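Local coordinates for protein probable ss-1,3-N-acetylglucosaminyltransferase (Staphylococcus aureus subsp. aureus N315, PDB 6HNQ) that is a probable glycosyltransferase with a GT-A-type family 2 domain and a TarS-like linker domain, and binds the phosphate-bearing ligand FQ8, at residues S167-L172 and G272-R277. Numbering follows the deposited sequence.
Sequences SIFYAL and GKYTTR. With FQ8 ([(2~{R},3~{S},4~{S})-2,3,4,5-tetrakis(oxidanyl)pentyl] [(2~{R},3~{R},4~{S})-2,3,4-tris(oxidanyl)-5-[oxidanyl-[(2~{R},3~{S},4~{S})-2,3,4-tris(oxidanyl)-5-phosphonooxy-pentoxy]phosphoryl]oxy-pentyl] hydrogen phosphate), chain M.
The methylenes of Arg277 slide past the Tyr170 ring in the opposite direction, CB within 3.7 Å of Tyr170 CE1; the head group, its plane only 18° from that of the ring, lies beyond the ring and does not stack on it. Arg277 NH1 donates to Phe169 O of the 3-10 turn 168-170 at 3.2 Å, nearly straight (165°) and in the guanidinium plane; the same nitrogen reaches FQ8 OAP at 2.9 Å. One arginine nitrogen thus serves a backbone carbonyl and a phosphate oxygen together, and its positive charge suits the phosphate. Leu172 N donates to FQ8 OAP as well, so this oxygen draws on both segments. The contact joins the loop before strand 177-179, in the family 2 glycosyltransferase (GT-A clan) part, to helix 264-281 in the TarS-type linker, and FQ8 spans this junction. A second phosphate is shared likewise: Lys273, a long flexible cation, sets CG anti to its backbone N (chi1 180°), then curls at the next two bonds (55° and 62°), bringing NZ to 2.7 Å from FQ8 OAA. Tyr170 suits both ligand parts: its hydroxyl donates to FQ8 OAA, and FQ8 OAH sits over one ring face. Phe169 and Leu172 give the buried helix interface apolar groups: Phe169 crosses the Tyr274 side chain at about a right angle, and Leu172 CD1 meets the Tyr274 ring edge at CE1 (3.9 Å), while the Tyr274 hydroxyl is hydrogen-bonded to Gln200 of helix 198-207.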
ATOM      1  N   SER A 167      11.454  17.668 -23.646  1.00 30.45           N
ATOM      2  CA  SER A 167      11.392  17.745 -22.165  1.00 34.14           C
ATOM      3  C   SER A 167      11.263  19.201 -21.708  1.00 32.93           C
ATOM      4  O   SER A 167      11.850  19.527 -20.704  1.00 33.56           O
ATOM      5  CB  SER A 167      12.597  17.104 -21.565  1.00 34.57           C
ATOM      6  OG  SER A 167      12.807  15.810 -22.109  1.00 39.41           O
ATOM      7  N   ILE A 168      10.492  20.022 -22.414  1.00 30.59           N
ATOM      8  CA  ILE A 168      10.374  21.471 -22.126  1.00 29.80           C
ATOM      9  C   ILE A 168       9.557  21.664 -20.839  1.00 35.70           C
ATOM     10  O   ILE A 168       9.842  22.637 -20.130  1.00 40.24           O
ATOM     11  CB  ILE A 168       9.789  22.221 -23.335  1.00 33.61           C
ATOM     12  CG1 ILE A 168      10.606  21.947 -24.603  1.00 35.94           C
ATOM     13  CG2 ILE A 168       9.679  23.708 -23.034  1.00 34.11           C
ATOM     14  CD1 ILE A 168      10.203  22.753 -25.812  1.00 34.92           C
ATOM     15  N   PHE A 169       8.637  20.761 -20.496  1.00 34.30           N
ATOM     16  CA  PHE A 169       7.846  20.851 -19.246  1.00 33.67           C
ATOM     17  C   PHE A 169       8.753  20.589 -18.027  1.00 32.34           C
ATOM     18  O   PHE A 169       8.316  20.832 -16.901  1.00 32.82           O
ATOM     19  CB  PHE A 169       6.603  19.961 -19.292  1.00 35.80           C
ATOM     20  CG  PHE A 169       5.394  20.542 -19.987  1.00 36.95           C
ATOM     21  CD1 PHE A 169       5.436  21.783 -20.595  1.00 41.79           C
ATOM     22  CD2 PHE A 169       4.207  19.813 -20.090  1.00 42.30           C
ATOM     23  CE1 PHE A 169       4.316  22.309 -21.231  1.00 44.10           C
ATOM     24  CE2 PHE A 169       3.088  20.338 -20.723  1.00 39.39           C
ATOM     25  CZ  PHE A 169       3.139  21.594 -21.274  1.00 42.52           C
ATOM     26  N   TYR A 170       9.992  20.157 -18.234  1.00 29.56           N
ATOM     27  CA  TYR A 170      10.991  19.961 -17.158  1.00 30.72           C
ATOM     28  C   TYR A 170      11.965  21.157 -17.101  1.00 33.79           C
ATOM     29  O   TYR A 170      12.950  21.096 -16.331  1.00 28.74           O
ATOM     30  CB  TYR A 170      11.701  18.621 -17.343  1.00 31.99           C
ATOM     31  CG  TYR A 170      10.782  17.448 -17.125  1.00 34.81           C
ATOM     32  CD1 TYR A 170      10.409  17.081 -15.851  1.00 34.14           C
ATOM     33  CD2 TYR A 170      10.240  16.736 -18.186  1.00 32.70           C
ATOM     34  CE1 TYR A 170       9.549  16.019 -15.618  1.00 34.78           C
ATOM     35  CE2 TYR A 170       9.370  15.683 -17.975  1.00 31.52           C
ATOM     36  CZ  TYR A 170       9.035  15.310 -16.687  1.00 33.96           C
ATOM     37  OH  TYR A 170       8.167  14.272 -16.440  1.00 33.89           O
ATOM     38  N   ALA A 171      11.719  22.220 -17.870  1.00 36.06           N
ATOM     39  CA  ALA A 171      12.567  23.438 -17.877  1.00 28.98           C
ATOM     40  C   ALA A 171      11.683  24.670 -18.033  1.00 30.44           C
ATOM     41  O   ALA A 171      11.762  25.343 -19.094  1.00 27.37           O
ATOM     42  CB  ALA A 171      13.570  23.351 -19.005  1.00 33.30           C
ATOM     43  N   LEU A 172      10.829  24.939 -17.037  1.00 30.13           N
ATOM     44  CA  LEU A 172       9.766  25.967 -17.167  1.00 32.76           C
ATOM     45  C   LEU A 172      10.189  27.277 -16.494  1.00 32.51           C
ATOM     46  O   LEU A 172       9.316  28.135 -16.343  1.00 39.52           O
ATOM     47  CB  LEU A 172       8.483  25.397 -16.558  1.00 32.70           C
ATOM     48  CG  LEU A 172       7.803  24.295 -17.369  1.00 33.90           C
ATOM     49  CD1 LEU A 172       6.541  23.809 -16.691  1.00 41.47           C
ATOM     50  CD2 LEU A 172       7.435  24.763 -18.767  1.00 36.13           C
ATOM     51  N   GLY A 272      -1.326  15.557 -19.395  1.00 30.57           N
ATOM     52  CA  GLY A 272      -0.788  14.334 -18.770  1.00 29.98           C
ATOM     53  C   GLY A 272       0.713  14.473 -18.526  1.00 32.45           C
ATOM     54  O   GLY A 272       1.220  13.968 -17.496  1.00 31.94           O
ATOM     55  N   LYS A 273       1.420  15.116 -19.454  1.00 34.64           N
ATOM     56  CA  LYS A 273       2.881  15.297 -19.311  1.00 35.34           C
ATOM     57  C   LYS A 273       3.123  16.266 -18.152  1.00 34.71           C
ATOM     58  O   LYS A 273       4.079  16.045 -17.387  1.00 37.54           O
ATOM     59  CB  LYS A 273       3.526  15.808 -20.596  1.00 43.24           C
ATOM     60  CG  LYS A 273       5.041  16.026 -20.506  1.00 52.79           C
ATOM     61  CD  LYS A 273       5.896  14.849 -20.048  1.00 57.34           C
ATOM     62  CE  LYS A 273       5.785  13.676 -20.998  1.00 68.89           C
ATOM     63  NZ  LYS A 273       6.472  12.467 -20.500  1.00 62.38           N
ATOM     64  N   TYR A 274       2.299  17.302 -18.023  1.00 28.50           N
ATOM     65  CA  TYR A 274       2.467  18.272 -16.919  1.00 33.19           C
ATOM     66  C   TYR A 274       2.203  17.559 -15.585  1.00 33.89           C
ATOM     67  O   TYR A 274       2.951  17.795 -14.621  1.00 34.65           O
ATOM     68  CB  TYR A 274       1.601  19.531 -17.041  1.00 32.92           C
ATOM     69  CG  TYR A 274       1.976  20.472 -15.936  1.00 32.04           C
ATOM     70  CD1 TYR A 274       3.141  21.213 -16.024  1.00 34.93           C
ATOM     71  CD2 TYR A 274       1.285  20.482 -14.736  1.00 34.36           C
ATOM     72  CE1 TYR A 274       3.568  22.017 -14.982  1.00 34.90           C
ATOM     73  CE2 TYR A 274       1.708  21.273 -13.673  1.00 39.87           C
ATOM     74  CZ  TYR A 274       2.850  22.042 -13.799  1.00 35.23           C
ATOM     75  OH  TYR A 274       3.297  22.824 -12.775  1.00 43.86           O
ATOM     76  N   THR A 275       1.171  16.714 -15.536  1.00 33.68           N
ATOM     77  CA  THR A 275       0.813  15.933 -14.326  1.00 34.93           C
ATOM     78  C   THR A 275       2.030  15.092 -13.912  1.00 31.60           C
ATOM     79  O   THR A 275       2.365  15.069 -12.712  1.00 32.49           O
ATOM     80  CB  THR A 275      -0.435  15.072 -14.560  1.00 28.91           C
ATOM     81  OG1 THR A 275      -1.530  15.944 -14.824  1.00 27.39           O
ATOM     82  CG2 THR A 275      -0.763  14.207 -13.368  1.00 29.50           C
ATOM     83  N   THR A 276       2.682  14.441 -14.867  1.00 30.34           N
ATOM     84  CA  THR A 276       3.889  13.627 -14.594  1.00 33.34           C
ATOM     85  C   THR A 276       4.952  14.533 -13.965  1.00 34.94           C
ATOM     86  O   THR A 276       5.508  14.136 -12.919  1.00 32.41           O
ATOM     87  CB  THR A 276       4.397  12.934 -15.861  1.00 34.25           C
ATOM     88  OG1 THR A 276       3.320  12.134 -16.360  1.00 33.38           O
ATOM     89  CG2 THR A 276       5.617  12.077 -15.607  1.00 38.15           C
ATOM     90  N   ARG A 277       5.209  15.703 -14.565  1.00 34.92           N
ATOM     91  CA  ARG A 277       6.242  16.643 -14.061  1.00 37.17           C
ATOM     92  C   ARG A 277       5.880  17.077 -12.638  1.00 34.54           C
ATOM     93  O   ARG A 277       6.777  17.178 -11.798  1.00 35.22           O
ATOM     94  CB  ARG A 277       6.392  17.846 -14.999  1.00 40.07           C
ATOM     95  CG  ARG A 277       7.313  18.940 -14.459  1.00 37.94           C
ATOM     96  CD  ARG A 277       6.545  20.170 -13.999  1.00 44.30           C
ATOM     97  NE  ARG A 277       7.128  20.768 -12.822  1.00 52.11           N
ATOM     98  CZ  ARG A 277       8.237  21.483 -12.789  1.00 67.10           C
ATOM     99  NH1 ARG A 277       8.887  21.794 -13.907  1.00 62.93           N
ATOM    100  NH2 ARG A 277       8.635  21.937 -11.604  1.00 71.43           N
TER
HETATM  101  OAN FQ8 M 401       9.639   9.724 -19.099  1.00 38.29           O
HETATM  102  PBL FQ8 M 401       9.063  10.880 -17.976  1.00 52.60           P
HETATM  103  OAO FQ8 M 401       8.208  10.140 -16.808  1.00 46.39           O
HETATM  104  OAA FQ8 M 401       8.243  11.959 -18.562  1.00 34.25           O
HETATM  105  OAX FQ8 M 401      10.336  11.388 -17.161  1.00 58.84           O
HETATM  106  CAS FQ8 M 401      10.965  12.631 -17.461  1.00 74.31           C
HETATM  107  CBE FQ8 M 401      12.472  12.426 -17.578  1.00 71.94           C
HETATM  108  OAG FQ8 M 401      12.919  11.346 -16.738  1.00 60.99           O
HETATM  109  CBJ FQ8 M 401      13.172  13.726 -17.187  1.00 59.17           C
HETATM  110  OAL FQ8 M 401      14.366  13.747 -17.948  1.00 72.99           O
HETATM  111  CBF FQ8 M 401      13.416  13.764 -15.649  1.00 75.48           C
HETATM  112  OAH FQ8 M 401      12.295  14.367 -15.000  1.00 56.68           O
HETATM  113  CAU FQ8 M 401      14.666  14.518 -15.258  1.00100.69           C
HETATM  114  OAZ FQ8 M 401      14.516  15.840 -15.799  1.00 90.74           O
HETATM  115  PBN FQ8 M 401      15.754  16.906 -15.697  1.00 58.64           P
HETATM  116  OAQ FQ8 M 401      16.060  17.221 -17.254  1.00 40.39           O
HETATM  117  OAC FQ8 M 401      16.956  16.354 -15.002  1.00 49.62           O
HETATM  118  OBB FQ8 M 401      15.109  18.269 -15.004  1.00 60.88           O
HETATM  119  CAW FQ8 M 401      15.095  18.432 -13.584  1.00 76.59           C
HETATM  120  CBH FQ8 M 401      13.894  19.288 -13.104  1.00 95.42           C
HETATM  121  OAJ FQ8 M 401      13.002  19.546 -14.198  1.00 63.14           O
HETATM  122  CBK FQ8 M 401      14.344  20.646 -12.489  1.00101.79           C
HETATM  123  OAM FQ8 M 401      15.515  20.484 -11.675  1.00 68.57           O
HETATM  124  CBG FQ8 M 401      13.235  21.287 -11.604  1.00 76.49           C
HETATM  125  OAI FQ8 M 401      11.953  20.702 -11.869  1.00101.53           O
HETATM  126  CAV FQ8 M 401      13.195  22.798 -11.828  1.00 99.90           C
HETATM  127  OBA FQ8 M 401      12.060  23.052 -12.666  1.00 78.96           O
HETATM  128  PBM FQ8 M 401      11.981  24.286 -13.743  1.00 85.30           P
HETATM  129  OAP FQ8 M 401      10.846  23.799 -14.810  1.00 71.78           O
HETATM  130  OAB FQ8 M 401      13.283  24.591 -14.398  1.00 72.25           O
HETATM  131  OAY FQ8 M 401      11.336  25.577 -13.026  1.00 74.72           O
HETATM  132  CAT FQ8 M 401      10.442  25.479 -11.919  1.00 79.75           C
HETATM  133  CBD FQ8 M 401      10.940  26.396 -10.792  1.00 92.10           C
HETATM  134  OAF FQ8 M 401      11.540  27.567 -11.354  1.00 66.19           O
HETATM  135  CBI FQ8 M 401       9.785  26.822  -9.854  1.00 99.01           C
HETATM  136  OAK FQ8 M 401       8.704  27.383 -10.611  1.00 63.98           O
HETATM  137  CBC FQ8 M 401       9.256  25.635  -9.025  1.00103.45           C
HETATM  138  OAE FQ8 M 401      10.335  24.795  -8.599  1.00113.14           O
HETATM  139  CAR FQ8 M 401       8.525  26.172  -7.812  1.00 96.76           C
HETATM  140  OAD FQ8 M 401       7.781  25.046  -7.300  1.00 71.93           O